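Local coordinates for protein putative monooxygenase Rv0793 (Mycobacterium tuberculosis, PDB 1Y0H) that is a putative monooxygenase of the antibiotic biosynthesis monooxygenase family, working as a homodimer that might act in antibiotic biosynthesis or scavenge reactive oxygen species, at residues Ala7-Met13 with Glu52-Arg58; Leu26-Ile30 with Ser41-Tyr45; Pro32-Glu36 with His68-His73; Ala21-Leu25 with Gln80-Leu85. All blocks are in the same frame, centred on the assembly; numbering follows the deposited sequence. Where two conformers were deposited one is given.

Contact 1 (Ala7-Met13 with Glu52-Arg58); sequences AVIARFM and ELVLFER
This is the pairing of the two central strands in the four-stranded antiparallel sheet of a ferredoxin-like fold. Strands 7-12 and 53-58 run antiparallel at 168°, their axes 4.5 Å apart at closest, in extended conformation throughout. Val8-Glu57, Ala10-Leu55 and Phe12-Leu53 are the hydrogen-bonded pairs, with CA atoms 5.0 to 5.1 Å apart; Ala7-Arg58, Ile9-Phe56 and Arg11-Val54 are the non-hydrogen-bonded ones. Each hydrogen-bonded pair makes both bonds, for example Ala10 N to Leu55 O at 3.0 Å and Leu55 N to Ala10 O at 2.8 Å. Val8, Ala10, Phe12, Leu53, Leu55 and Glu57 share one face, where Phe12 packs on helix 19-35 and Phe12 CE1 lies 3.8 Å from Leu55 CD1. Ala7, Ile9, Arg11, Val54, Phe56 and Arg58 are on the other, where the second subunit covers the sheet and its Phe56 stacks on this one. Phe56 (chi1 t) puts CD2 3.5 Å from Ile9 CG1. Arg11 reaches past Val54, its NE forming a salt bridge with Glu52 OE1 at 2.9 Å.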
loop_
_atom_site.group_PDB
_atom_site.type_symbol
_atom_site.label_atom_id
_atom_site.label_comp_id
_atom_site.label_asym_id
_atom_site.label_seq_id
_atom_site.Cartn_x
_atom_site.Cartn_y
_atom_site.Cartn_z
ATOM N N ALA A 7 2.082 -1.077 8.905
ATOM C CA ALA A 7 1.760 -0.171 7.806
ATOM C C ALA A 7 0.240 -0.016 7.680
ATOM O O ALA A 7 -0.523 -0.802 8.216
ATOM C CB ALA A 7 2.383 -0.656 6.483
ATOM N N VAL A 8 -0.195 1.011 6.960
ATOM C CA VAL A 8 -1.613 1.230 6.729
ATOM C C VAL A 8 -1.772 1.655 5.283
ATOM O O VAL A 8 -0.975 2.456 4.770
ATOM C CB VAL A 8 -2.182 2.365 7.633
ATOM C CG1 VAL A 8 -3.681 2.563 7.399
ATOM C CG2 VAL A 8 -1.910 2.080 9.100
ATOM N N ILE A 9 -2.769 1.079 4.618
ATOM C CA ILE A 9 -3.204 1.590 3.322
ATOM C C ILE A 9 -4.563 2.220 3.554
ATOM O O ILE A 9 -5.450 1.593 4.124
ATOM C CB ILE A 9 -3.335 0.470 2.262
ATOM C CG1 ILE A 9 -1.983 -0.164 1.990
ATOM C CG2 ILE A 9 -3.937 1.024 0.936
ATOM C CD1 ILE A 9 -2.067 -1.476 1.177
ATOM N N ALA A 10 -4.728 3.456 3.094
ATOM C CA ALA A 10 -6.027 4.124 3.178
ATOM C C ALA A 10 -6.391 4.573 1.777
ATOM O O ALA A 10 -5.620 5.303 1.133
ATOM C CB ALA A 10 -5.967 5.314 4.118
ATOM N N ARG A 11 -7.564 4.146 1.328
ATOM C CA ARG A 11 -8.055 4.462 -0.024
ATOM C C ARG A 11 -9.254 5.386 0.058
ATOM O O ARG A 11 -10.196 5.128 0.824
ATOM C CB ARG A 11 -8.434 3.180 -0.775
ATOM C CG ARG A 11 -7.370 2.107 -0.699
ATOM C CD ARG A 11 -7.661 0.940 -1.635
ATOM N NE ARG A 11 -6.736 0.995 -2.768
ATOM C CZ ARG A 11 -5.821 0.073 -3.058
ATOM N NH1 ARG A 11 -5.027 0.263 -4.093
ATOM N NH2 ARG A 11 -5.701 -1.045 -2.343
ATOM N N PHE A 12 -9.213 6.459 -0.742
ATOM C CA PHE A 12 -10.254 7.496 -0.726
ATOM C C PHE A 12 -10.870 7.618 -2.100
ATOM O O PHE A 12 -10.150 7.748 -3.091
ATOM C CB PHE A 12 -9.675 8.859 -0.348
ATOM C CG PHE A 12 -8.891 8.857 0.931
ATOM C CD1 PHE A 12 -7.562 8.429 0.948
ATOM C CD2 PHE A 12 -9.481 9.292 2.114
ATOM C CE1 PHE A 12 -6.842 8.416 2.154
ATOM C CE2 PHE A 12 -8.766 9.302 3.309
ATOM C CZ PHE A 12 -7.452 8.860 3.329
ATOM N N MET A 13 -12.200 7.602 -2.151
ATOM C CA MET A 13 -12.902 7.709 -3.418
ATOM C C MET A 13 -13.753 8.987 -3.412
ATOM O O MET A 13 -14.931 8.965 -3.052
ATOM C CB MET A 13 -13.720 6.433 -3.693
ATOM C CG MET A 13 -12.880 5.172 -3.919
ATOM S SD MET A 13 -12.157 4.482 -2.385
ATOM C CE MET A 13 -11.700 2.818 -2.897
ATOM N N GLU A 52 -9.216 6.982 -7.294
ATOM C CA GLU A 52 -8.867 6.958 -5.873
ATOM C C GLU A 52 -7.619 7.761 -5.562
ATOM O O GLU A 52 -6.682 7.826 -6.367
ATOM C CB GLU A 52 -8.544 5.535 -5.400
ATOM C CG GLU A 52 -9.596 4.472 -5.535
ATOM C CD GLU A 52 -8.990 3.095 -5.263
ATOM O OE1 GLU A 52 -8.155 2.989 -4.333
ATOM O OE2 GLU A 52 -9.315 2.129 -5.988
ATOM N N LEU A 53 -7.595 8.324 -4.359
ATOM C CA LEU A 53 -6.354 8.770 -3.762
ATOM C C LEU A 53 -5.983 7.725 -2.712
ATOM O O LEU A 53 -6.856 7.134 -2.074
ATOM C CB LEU A 53 -6.493 10.169 -3.150
ATOM C CG LEU A 53 -6.880 11.322 -4.092
ATOM C CD1 LEU A 53 -6.704 12.636 -3.360
ATOM C CD2 LEU A 53 -6.043 11.305 -5.375
ATOM N N VAL A 54 -4.692 7.456 -2.575
ATOM C CA VAL A 54 -4.235 6.373 -1.701
ATOM C C VAL A 54 -3.093 6.873 -0.837
ATOM O O VAL A 54 -2.148 7.482 -1.356
ATOM C CB VAL A 54 -3.765 5.157 -2.531
ATOM C CG1 VAL A 54 -3.242 4.041 -1.615
ATOM C CG2 VAL A 54 -4.910 4.650 -3.449
ATOM N N LEU A 55 -3.206 6.646 0.473
ATOM C CA LEU A 55 -2.085 6.883 1.390
ATOM C C LEU A 55 -1.454 5.558 1.720
ATOM O O LEU A 55 -2.156 4.589 2.018
ATOM C CB LEU A 55 -2.545 7.553 2.699
ATOM C CG LEU A 55 -2.794 9.057 2.644
ATOM C CD1 LEU A 55 -3.579 9.431 3.890
ATOM C CD2 LEU A 55 -1.492 9.863 2.575
ATOM N N PHE A 56 -0.127 5.505 1.636
ATOM C CA PHE A 56 0.600 4.398 2.232
ATOM C C PHE A 56 1.382 4.949 3.415
ATOM O O PHE A 56 2.160 5.881 3.266
ATOM C CB PHE A 56 1.529 3.711 1.227
ATOM C CG PHE A 56 2.035 2.391 1.716
ATOM C CD1 PHE A 56 3.322 2.261 2.217
ATOM C CD2 PHE A 56 1.211 1.283 1.703
ATOM C CE1 PHE A 56 3.784 1.026 2.692
ATOM C CE2 PHE A 56 1.662 0.041 2.178
ATOM C CZ PHE A 56 2.952 -0.073 2.681
ATOM N N GLU A 57 1.165 4.352 4.583
ATOM C CA GLU A 57 1.721 4.844 5.840
ATOM C C GLU A 57 2.485 3.728 6.528
ATOM O O GLU A 57 2.051 2.580 6.522
ATOM C CB GLU A 57 0.590 5.283 6.773
ATOM C CG GLU A 57 -0.519 6.042 6.083
ATOM C CD GLU A 57 -1.739 6.277 6.950
ATOM O OE1 GLU A 57 -1.642 6.234 8.211
ATOM O OE2 GLU A 57 -2.808 6.526 6.345
ATOM N N ARG A 58 3.630 4.076 7.107
ATOM C CA ARG A 58 4.424 3.118 7.870
ATOM C C ARG A 58 4.773 3.724 9.218
ATOM O O ARG A 58 5.256 4.851 9.278
ATOM C CB ARG A 58 5.729 2.811 7.131
ATOM C CG ARG A 58 5.620 1.977 5.871
ATOM C CD ARG A 58 7.051 1.815 5.338
ATOM N NE ARG A 58 7.160 1.031 4.113
ATOM C CZ ARG A 58 7.264 1.551 2.896
ATOM N NH1 ARG A 58 7.364 0.749 1.847
ATOM N NH2 ARG A 58 7.256 2.869 2.724
#

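Contact 2 (Leu26-Ile30 with Ser41-Tyr45); sequences LDAMI and SYDLY. With ACT (acetate ion), chain C.
A tyrosine hydroxyl sits in a largely apolar contact: Tyr42 OH lies only 3.4 Å from Met29 CB, and its hydrogen bond goes instead to a bound acetate, at 2.8 Å from OH to acetate O. The setting is the helix-on-sheet packing of the ferredoxin-like fold. Helix 26-30 crosses strand 41-45 at -156°, nearly antiparallel, with the axes 9.4 Å apart at closest. Ile30 CA is 6.8 Å from Tyr42 CA, and Leu26 CA is 8.1 Å from Leu44 CA. Alternate strand residues Tyr42 and Leu44, both chi1 t, direct their CB atoms toward the helix. The Tyr42 ring lies along Met29 and Ile30, with Ile30 CG1 4.1 Å from Tyr42 CE1. Leu44 meets Leu26 and Ile30: Leu26 CD1 to Leu44 CD1 is 4.0 Å, and Ile30 CD1 to Leu44 CB 4.3 Å. Met29, m at all three chi angles, turns back so that its CE approaches acetate O at 3.6 Å. Asp43 points away from the helix and bonds to the backbone of Ala100 of the second subunit. The acetate, probably from the crystallisation liquor, is held by Tyr42 OH and His68 NE2, so the hydroxyl opens onto a polar pocket, possibly the ligand site, that takes a carboxylate here.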
loop_
_atom_site.group_PDB
_atom_site.type_symbol
_atom_site.label_atom_id
_atom_site.label_comp_id
_atom_site.label_asym_id
_atom_site.label_seq_id
_atom_site.Cartn_x
_atom_site.Cartn_y
_atom_site.Cartn_z
ATOM N N LEU A 26 -5.959 15.959 2.682
ATOM C CA LEU A 26 -4.890 14.987 2.856
ATOM C C LEU A 26 -3.516 15.663 2.861
ATOM O O LEU A 26 -2.648 15.280 3.641
ATOM C CB LEU A 26 -4.995 13.880 1.804
ATOM C CG LEU A 26 -6.303 13.072 1.816
ATOM C CD1 LEU A 26 -6.234 11.965 0.781
ATOM C CD2 LEU A 26 -6.621 12.498 3.191
ATOM N N ASP A 27 -3.332 16.695 2.038
ATOM C CA ASP A 27 -2.071 17.440 2.016
ATOM C C ASP A 27 -1.697 17.955 3.393
ATOM O O ASP A 27 -0.526 17.900 3.783
ATOM C CB ASP A 27 -2.144 18.646 1.068
ATOM C CG ASP A 27 -1.982 18.274 -0.406
ATOM O OD1 ASP A 27 -1.509 17.170 -0.739
ATOM O OD2 ASP A 27 -2.328 19.131 -1.264
ATOM N N ALA A 28 -2.687 18.457 4.124
ATOM C CA ALA A 28 -2.466 19.071 5.432
ATOM C C ALA A 28 -2.016 18.064 6.493
ATOM O O ALA A 28 -1.516 18.449 7.545
ATOM C CB ALA A 28 -3.715 19.798 5.891
ATOM N N MET A 29 -2.205 16.784 6.203
ATOM C CA MET A 29 -1.812 15.707 7.117
ATOM C C MET A 29 -0.337 15.375 6.987
ATOM O O MET A 29 0.253 14.805 7.899
ATOM C CB MET A 29 -2.616 14.448 6.815
ATOM C CG MET A 29 -4.082 14.524 7.265
ATOM S SD MET A 29 -4.263 14.495 9.061
ATOM C CE MET A 29 -3.843 12.791 9.418
ATOM N N ILE A 30 0.245 15.692 5.836
ATOM C CA ILE A 30 1.560 15.169 5.481
ATOM C C ILE A 30 2.685 15.667 6.378
ATOM O O ILE A 30 3.415 14.869 6.956
ATOM C CB ILE A 30 1.891 15.375 3.975
ATOM C CG1 ILE A 30 0.878 14.595 3.133
ATOM C CG2 ILE A 30 3.307 14.901 3.673
ATOM C CD1 ILE A 30 1.061 14.760 1.628
ATOM N N SER A 41 7.115 6.468 7.343
ATOM C CA SER A 41 6.767 7.139 6.085
ATOM C C SER A 41 5.268 7.407 5.982
ATOM O O SER A 41 4.466 6.788 6.669
ATOM C CB SER A 41 7.261 6.318 4.885
ATOM O OG SER A 41 6.639 5.058 4.834
ATOM N N TYR A 42 4.913 8.348 5.118
ATOM C CA TYR A 42 3.518 8.728 4.900
ATOM C C TYR A 42 3.487 9.364 3.522
ATOM O O TYR A 42 3.908 10.507 3.357
ATOM C CB TYR A 42 3.117 9.722 5.987
ATOM C CG TYR A 42 1.652 10.060 6.107
ATOM C CD1 TYR A 42 1.139 11.239 5.547
ATOM C CD2 TYR A 42 0.783 9.240 6.833
ATOM C CE1 TYR A 42 -0.209 11.583 5.694
ATOM C CE2 TYR A 42 -0.576 9.587 6.980
ATOM C CZ TYR A 42 -1.052 10.756 6.406
ATOM O OH TYR A 42 -2.369 11.101 6.550
ATOM N N ASP A 43 3.022 8.601 2.536
ATOM C CA ASP A 43 3.123 8.997 1.126
ATOM C C ASP A 43 1.762 8.961 0.432
ATOM O O ASP A 43 0.985 8.039 0.625
ATOM C CB ASP A 43 4.121 8.089 0.390
ATOM C CG ASP A 43 5.526 8.204 0.949
ATOM O OD1 ASP A 43 5.977 9.343 1.177
ATOM O OD2 ASP A 43 6.175 7.158 1.156
ATOM N N LEU A 44 1.512 9.965 -0.404
ATOM C CA LEU A 44 0.231 10.109 -1.086
ATOM C C LEU A 44 0.368 9.804 -2.574
ATOM O O LEU A 44 1.279 10.298 -3.236
ATOM C CB LEU A 44 -0.289 11.543 -0.939
ATOM C CG LEU A 44 -1.608 11.901 -1.625
ATOM C CD1 LEU A 44 -2.787 11.070 -1.119
ATOM C CD2 LEU A 44 -1.878 13.385 -1.417
ATOM N N TYR A 45 -0.571 9.007 -3.078
ATOM C CA TYR A 45 -0.627 8.614 -4.483
ATOM C C TYR A 45 -2.020 8.823 -5.042
ATOM O O TYR A 45 -2.984 8.960 -4.287
ATOM C CB TYR A 45 -0.319 7.123 -4.625
ATOM C CG TYR A 45 0.981 6.698 -4.009
ATOM C CD1 TYR A 45 1.059 6.344 -2.658
ATOM C CD2 TYR A 45 2.132 6.629 -4.780
ATOM C CE1 TYR A 45 2.267 5.957 -2.097
ATOM C CE2 TYR A 45 3.332 6.246 -4.235
ATOM C CZ TYR A 45 3.390 5.914 -2.894
ATOM O OH TYR A 45 4.586 5.530 -2.351
HETATM C C ACT C . -4.610 8.921 7.718
HETATM O O ACT C . -3.583 9.340 8.291
HETATM O OXT ACT C . -4.862 7.693 7.819
HETATM C CH3 ACT C . -5.484 9.854 6.942
#

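Contact 3 (Pro32-Glu36 with His68-His73); sequences PTRAE and HRGSPH. With ACT (acetate ion), chain C.
Glu36 OE2 accepts two histidine hydrogen bonds, from His68 ND1 at 2.7 Å and from His73 NE2 at 2.8 Å, and so ties the residue just past helix 19-35 to the junction of helices 62-69 and 72-78. His68 donates from its other nitrogen as well, NE2 to acetate O at 2.7 Å; with both nitrogens donating, the ring would be an imidazolium between two carboxylates. Glu36 has an extended m, t rotamer, its N bonded to Thr33 O at 3.0 Å. Thr33 OG1 approaches His68 CE1 and His73 CD2, each at 3.4 Å, but its hydrogen bond is with Met29 O. Pro32 CB sits over the face of the His73 ring in a CH-pi contact, 3.6 Å from the centroid and 6° off the normal. Ser71 OG donates to His68 O at 2.7 Å and, as N-cap of the next helix, also caps Tyr74 N. The contact thus joins these three helices beside Tyr59 of strand 53-59, which packs against Thr33, Glu36 and His68.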
loop_
_atom_site.group_PDB
_atom_site.type_symbol
_atom_site.label_atom_id
_atom_site.label_comp_id
_atom_site.label_asym_id
_atom_site.label_seq_id
_atom_site.Cartn_x
_atom_site.Cartn_y
_atom_site.Cartn_z
ATOM N N PRO A 32 2.661 17.291 9.522
ATOM C CA PRO A 32 2.575 16.854 10.926
ATOM C C PRO A 32 2.693 15.342 11.108
ATOM O O PRO A 32 3.255 14.904 12.116
ATOM C CB PRO A 32 1.195 17.339 11.379
ATOM C CG PRO A 32 0.424 17.614 10.118
ATOM C CD PRO A 32 1.429 17.962 9.074
ATOM N N THR A 33 2.200 14.548 10.156
ATOM C CA THR A 33 2.322 13.096 10.298
ATOM C C THR A 33 3.758 12.639 10.093
ATOM O O THR A 33 4.268 11.862 10.889
ATOM C CB THR A 33 1.384 12.311 9.374
ATOM O OG1 THR A 33 0.033 12.772 9.571
ATOM C CG2 THR A 33 1.481 10.818 9.724
ATOM N N ARG A 34 4.424 13.131 9.052
ATOM C CA ARG A 34 5.835 12.767 8.848
ATOM C C ARG A 34 6.698 13.205 10.032
ATOM O O ARG A 34 7.723 12.586 10.297
ATOM C CB ARG A 34 6.397 13.344 7.544
ATOM C CG ARG A 34 5.878 12.636 6.306
ATOM C CD ARG A 34 6.485 13.244 5.047
ATOM N NE ARG A 34 5.884 12.674 3.849
ATOM C CZ ARG A 34 5.947 13.213 2.637
ATOM N NH1 ARG A 34 6.603 14.353 2.429
ATOM N NH2 ARG A 34 5.358 12.594 1.625
ATOM N N ALA A 35 6.271 14.265 10.725
ATOM C CA ALA A 35 7.001 14.806 11.883
ATOM C C ALA A 35 6.851 13.971 13.155
ATOM O O ALA A 35 7.636 14.135 14.095
ATOM C CB ALA A 35 6.610 16.256 12.147
ATOM N N GLU A 36 5.845 13.098 13.182
ATOM C CA GLU A 36 5.661 12.162 14.299
ATOM C C GLU A 36 6.899 11.290 14.499
ATOM O O GLU A 36 7.399 10.675 13.548
ATOM C CB GLU A 36 4.434 11.270 14.070
ATOM C CG GLU A 36 3.082 11.995 14.054
ATOM C CD GLU A 36 1.919 11.119 13.559
ATOM O OE1 GLU A 36 2.058 9.874 13.508
ATOM O OE2 GLU A 36 0.847 11.675 13.211
ATOM N N HIS A 68 -0.874 8.340 16.400
ATOM C CA HIS A 68 -1.270 9.069 15.195
ATOM C C HIS A 68 -2.779 9.304 15.192
ATOM O O HIS A 68 -3.250 10.398 14.891
ATOM C CB HIS A 68 -0.844 8.270 13.960
ATOM C CG HIS A 68 -1.378 8.808 12.670
ATOM N ND1 HIS A 68 -1.059 10.063 12.198
ATOM C CD2 HIS A 68 -2.201 8.256 11.747
ATOM C CE1 HIS A 68 -1.662 10.261 11.037
ATOM N NE2 HIS A 68 -2.361 9.179 10.741
ATOM N N ARG A 69 -3.512 8.247 15.513
ATOM C CA ARG A 69 -4.967 8.272 15.500
ATOM C C ARG A 69 -5.573 9.135 16.603
ATOM O O ARG A 69 -6.774 9.401 16.576
ATOM C CB ARG A 69 -5.501 6.849 15.574
ATOM C CG ARG A 69 -5.300 6.086 14.286
ATOM C CD ARG A 69 -5.644 4.626 14.486
ATOM N NE ARG A 69 -5.762 3.962 13.199
ATOM C CZ ARG A 69 -6.011 2.667 13.030
ATOM N NH1 ARG A 69 -6.156 1.864 14.070
ATOM N NH2 ARG A 69 -6.111 2.185 11.798
ATOM N N GLY A 70 -4.753 9.551 17.572
ATOM C CA GLY A 70 -5.199 10.467 18.627
ATOM C C GLY A 70 -4.753 11.909 18.449
ATOM O O GLY A 70 -5.063 12.778 19.284
ATOM N N SER A 71 -4.022 12.162 17.370
ATOM C CA SER A 71 -3.377 13.454 17.128
ATOM C C SER A 71 -4.362 14.527 16.663
ATOM O O SER A 71 -5.402 14.201 16.077
ATOM C CB SER A 71 -2.269 13.302 16.092
ATOM O OG SER A 71 -2.814 13.049 14.810
ATOM N N PRO A 72 -4.042 15.813 16.921
ATOM C CA PRO A 72 -4.921 16.902 16.513
ATOM C C PRO A 72 -5.144 16.929 15.014
ATOM O O PRO A 72 -6.260 17.207 14.565
ATOM C CB PRO A 72 -4.162 18.162 16.970
ATOM C CG PRO A 72 -3.301 17.699 18.050
ATOM C CD PRO A 72 -2.866 16.325 17.653
ATOM N N HIS A 73 -4.103 16.645 14.237
ATOM C CA HIS A 73 -4.259 16.642 12.791
ATOM C C HIS A 73 -5.167 15.499 12.330
ATOM O O HIS A 73 -6.017 15.707 11.461
ATOM C CB HIS A 73 -2.918 16.684 12.041
ATOM C CG HIS A 73 -1.875 15.758 12.586
ATOM N ND1 HIS A 73 -1.241 15.978 13.791
ATOM C CD2 HIS A 73 -1.321 14.636 12.066
ATOM C CE1 HIS A 73 -0.367 15.013 14.004
ATOM N NE2 HIS A 73 -0.396 14.187 12.974
HETATM C C ACT C . -4.610 8.921 7.718
HETATM O O ACT C . -3.583 9.340 8.291
HETATM O OXT ACT C . -4.862 7.693 7.819
HETATM C CH3 ACT C . -5.484 9.854 6.942
#

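Contact 4 (Ala21-Leu25 with Gln80-Leu85); sequences ALRAL and QVGELL
Leu25 reaches out from its helix and lies against the start of the 80-85 segment, with its CD2 3.8 Å from Val81 CB and 4.2 Å from Leu84 CD1, while its CD1 rests 3.5 Å from Gln80 NE2. That last contact is packing; Gln80 NE2 spends its hydrogen bond on Asn76 O, just back along the chain. Leu25 is chi1 t, chi2 p, and so is Leu22, one turn earlier. Leu22 fills the space between the branched residues opposite, its CD1 4.0 Å from Val81 CG2 and its CD2 3.9 Å from Leu85 CD2. In the ferredoxin-like fold this is where the connection from helix 72-78 to strand 90-96 packs against the side of helix 19-35, and here it coils into a short 3-10 turn at 82-84, with Leu84 N bonded to Val81 O at 3.0 Å and Leu85 N to Gly82 O at 3.2 Å. The turn carries Leu84 (chi1 m, chi2 t) toward the helix, so that its CD1 sits 3.8 Å from Leu22 CA, the backbones being closest there at 6.5 Å between the CA atoms of Leu22 and Leu84. Ala21 is small enough to sit beside it, its CB 4.1 Å from Leu84 CD2. Below this layer, Phe12 of strand 6-12 touches Leu22, Val81 and Leu85 alike, and Arg15 bonds to the backbone of both Glu83 and Leu84.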
loop_
_atom_site.group_PDB
_atom_site.type_symbol
_atom_site.label_atom_id
_atom_site.label_comp_id
_atom_site.label_asym_id
_atom_site.label_seq_id
_atom_site.Cartn_x
_atom_site.Cartn_y
_atom_site.Cartn_z
ATOM N N ALA A 21 -10.775 19.382 -2.923
ATOM C CA ALA A 21 -10.960 19.522 -1.482
ATOM C C ALA A 21 -10.332 18.355 -0.703
ATOM O O ALA A 21 -9.687 18.560 0.344
ATOM C CB ALA A 21 -12.459 19.688 -1.147
ATOM N N LEU A 22 -10.493 17.140 -1.222
ATOM C CA LEU A 22 -9.906 15.979 -0.563
ATOM C C LEU A 22 -8.389 16.081 -0.611
ATOM O O LEU A 22 -7.719 15.839 0.395
ATOM C CB LEU A 22 -10.362 14.686 -1.229
ATOM C CG LEU A 22 -9.721 13.414 -0.646
ATOM C CD1 LEU A 22 -10.072 13.176 0.815
ATOM C CD2 LEU A 22 -10.131 12.266 -1.540
ATOM N N ARG A 23 -7.854 16.451 -1.770
ATOM C CA ARG A 23 -6.402 16.591 -1.892
ATOM C C ARG A 23 -5.859 17.562 -0.838
ATOM O O ARG A 23 -4.862 17.265 -0.161
ATOM C CB ARG A 23 -6.005 17.020 -3.304
ATOM C CG ARG A 23 -4.519 17.342 -3.440
ATOM C CD ARG A 23 -3.673 16.108 -3.249
ATOM N NE ARG A 23 -2.242 16.424 -3.306
ATOM C CZ ARG A 23 -1.545 16.602 -4.424
ATOM N NH1 ARG A 23 -0.245 16.883 -4.340
ATOM N NH2 ARG A 23 -2.122 16.486 -5.619
ATOM N N ALA A 24 -6.532 18.698 -0.664
ATOM C CA ALA A 24 -6.119 19.701 0.330
ATOM C C ALA A 24 -6.174 19.168 1.762
ATOM O O ALA A 24 -5.283 19.443 2.571
ATOM C CB ALA A 24 -6.961 20.942 0.194
ATOM N N LEU A 25 -7.223 18.402 2.059
ATOM C CA LEU A 25 -7.391 17.785 3.373
ATOM C C LEU A 25 -6.258 16.806 3.662
ATOM O O LEU A 25 -5.667 16.816 4.753
ATOM C CB LEU A 25 -8.746 17.083 3.459
ATOM C CG LEU A 25 -9.133 16.611 4.856
ATOM C CD1 LEU A 25 -9.539 17.792 5.731
ATOM C CD2 LEU A 25 -10.282 15.622 4.745
ATOM N N GLN A 80 -13.925 15.559 8.882
ATOM C CA GLN A 80 -14.264 16.218 7.620
ATOM C C GLN A 80 -14.229 15.312 6.403
ATOM O O GLN A 80 -14.802 15.654 5.373
ATOM C CB GLN A 80 -13.256 17.310 7.298
ATOM C CG GLN A 80 -13.039 18.347 8.330
ATOM C CD GLN A 80 -12.041 19.369 7.845
ATOM O OE1 GLN A 80 -12.268 20.072 6.848
ATOM N NE2 GLN A 80 -10.915 19.450 8.533
ATOM N N VAL A 81 -13.486 14.212 6.488
ATOM C CA VAL A 81 -13.202 13.433 5.286
ATOM C C VAL A 81 -14.425 12.785 4.629
ATOM O O VAL A 81 -14.574 12.834 3.391
ATOM C CB VAL A 81 -12.064 12.404 5.506
ATOM C CG1 VAL A 81 -12.444 11.360 6.552
ATOM C CG2 VAL A 81 -11.665 11.767 4.174
ATOM N N GLY A 82 -15.299 12.195 5.439
ATOM C CA GLY A 82 -16.409 11.395 4.921
ATOM C C GLY A 82 -17.332 12.141 3.988
ATOM O O GLY A 82 -17.871 11.571 3.028
ATOM N N GLU A 83 -17.489 13.424 4.280
ATOM C CA GLU A 83 -18.386 14.323 3.572
ATOM C C GLU A 83 -17.920 14.618 2.142
ATOM O O GLU A 83 -18.675 15.198 1.354
ATOM C CB GLU A 83 -18.520 15.615 4.377
ATOM C CG GLU A 83 -19.254 15.455 5.736
ATOM C CD GLU A 83 -18.526 14.615 6.813
ATOM O OE1 GLU A 83 -17.290 14.413 6.750
ATOM O OE2 GLU A 83 -19.216 14.151 7.757
ATOM N N LEU A 84 -16.683 14.229 1.816
ATOM C CA LEU A 84 -16.116 14.466 0.483
ATOM C C LEU A 84 -16.167 13.232 -0.416
ATOM O O LEU A 84 -15.828 13.307 -1.600
ATOM C CB LEU A 84 -14.652 14.925 0.613
ATOM C CG LEU A 84 -14.433 16.161 1.497
ATOM C CD1 LEU A 84 -12.967 16.463 1.609
ATOM C CD2 LEU A 84 -15.150 17.346 0.866
ATOM N N LEU A 85 -16.588 12.102 0.149
ATOM C CA LEU A 85 -16.394 10.803 -0.506
ATOM C C LEU A 85 -17.686 10.145 -0.946
ATOM O O LEU A 85 -18.766 10.472 -0.459
ATOM C CB LEU A 85 -15.645 9.859 0.434
ATOM C CG LEU A 85 -14.395 10.416 1.118
ATOM C CD1 LEU A 85 -13.876 9.440 2.153
ATOM C CD2 LEU A 85 -13.311 10.774 0.086
#

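How the contacts relate
Helix 19-35 threads three of the contacts: its start packs in contact 4, its middle in contact 2, its end in contact 3. Contact 1 forms the middle of the sheet, and contact 2 lays the helix on its neighbouring strand, 39-47. Contacts 1 and 2 join directly, Val54 O meeting Tyr45 N at 2.8 Å, while Leu22 CD2 packs 3.6 Å from Phe12 CB between contacts 4 and 1. The acetate links contacts 2 and 3, which also meet through Tyr42 O and Arg34 NE at 3.0 Å. In contact 1 the Glu57 side chain lies about 3 Å from the acetate, nearest atoms. This suggests a pocket between sheet and helices. Contacts 3 and 4 do not touch.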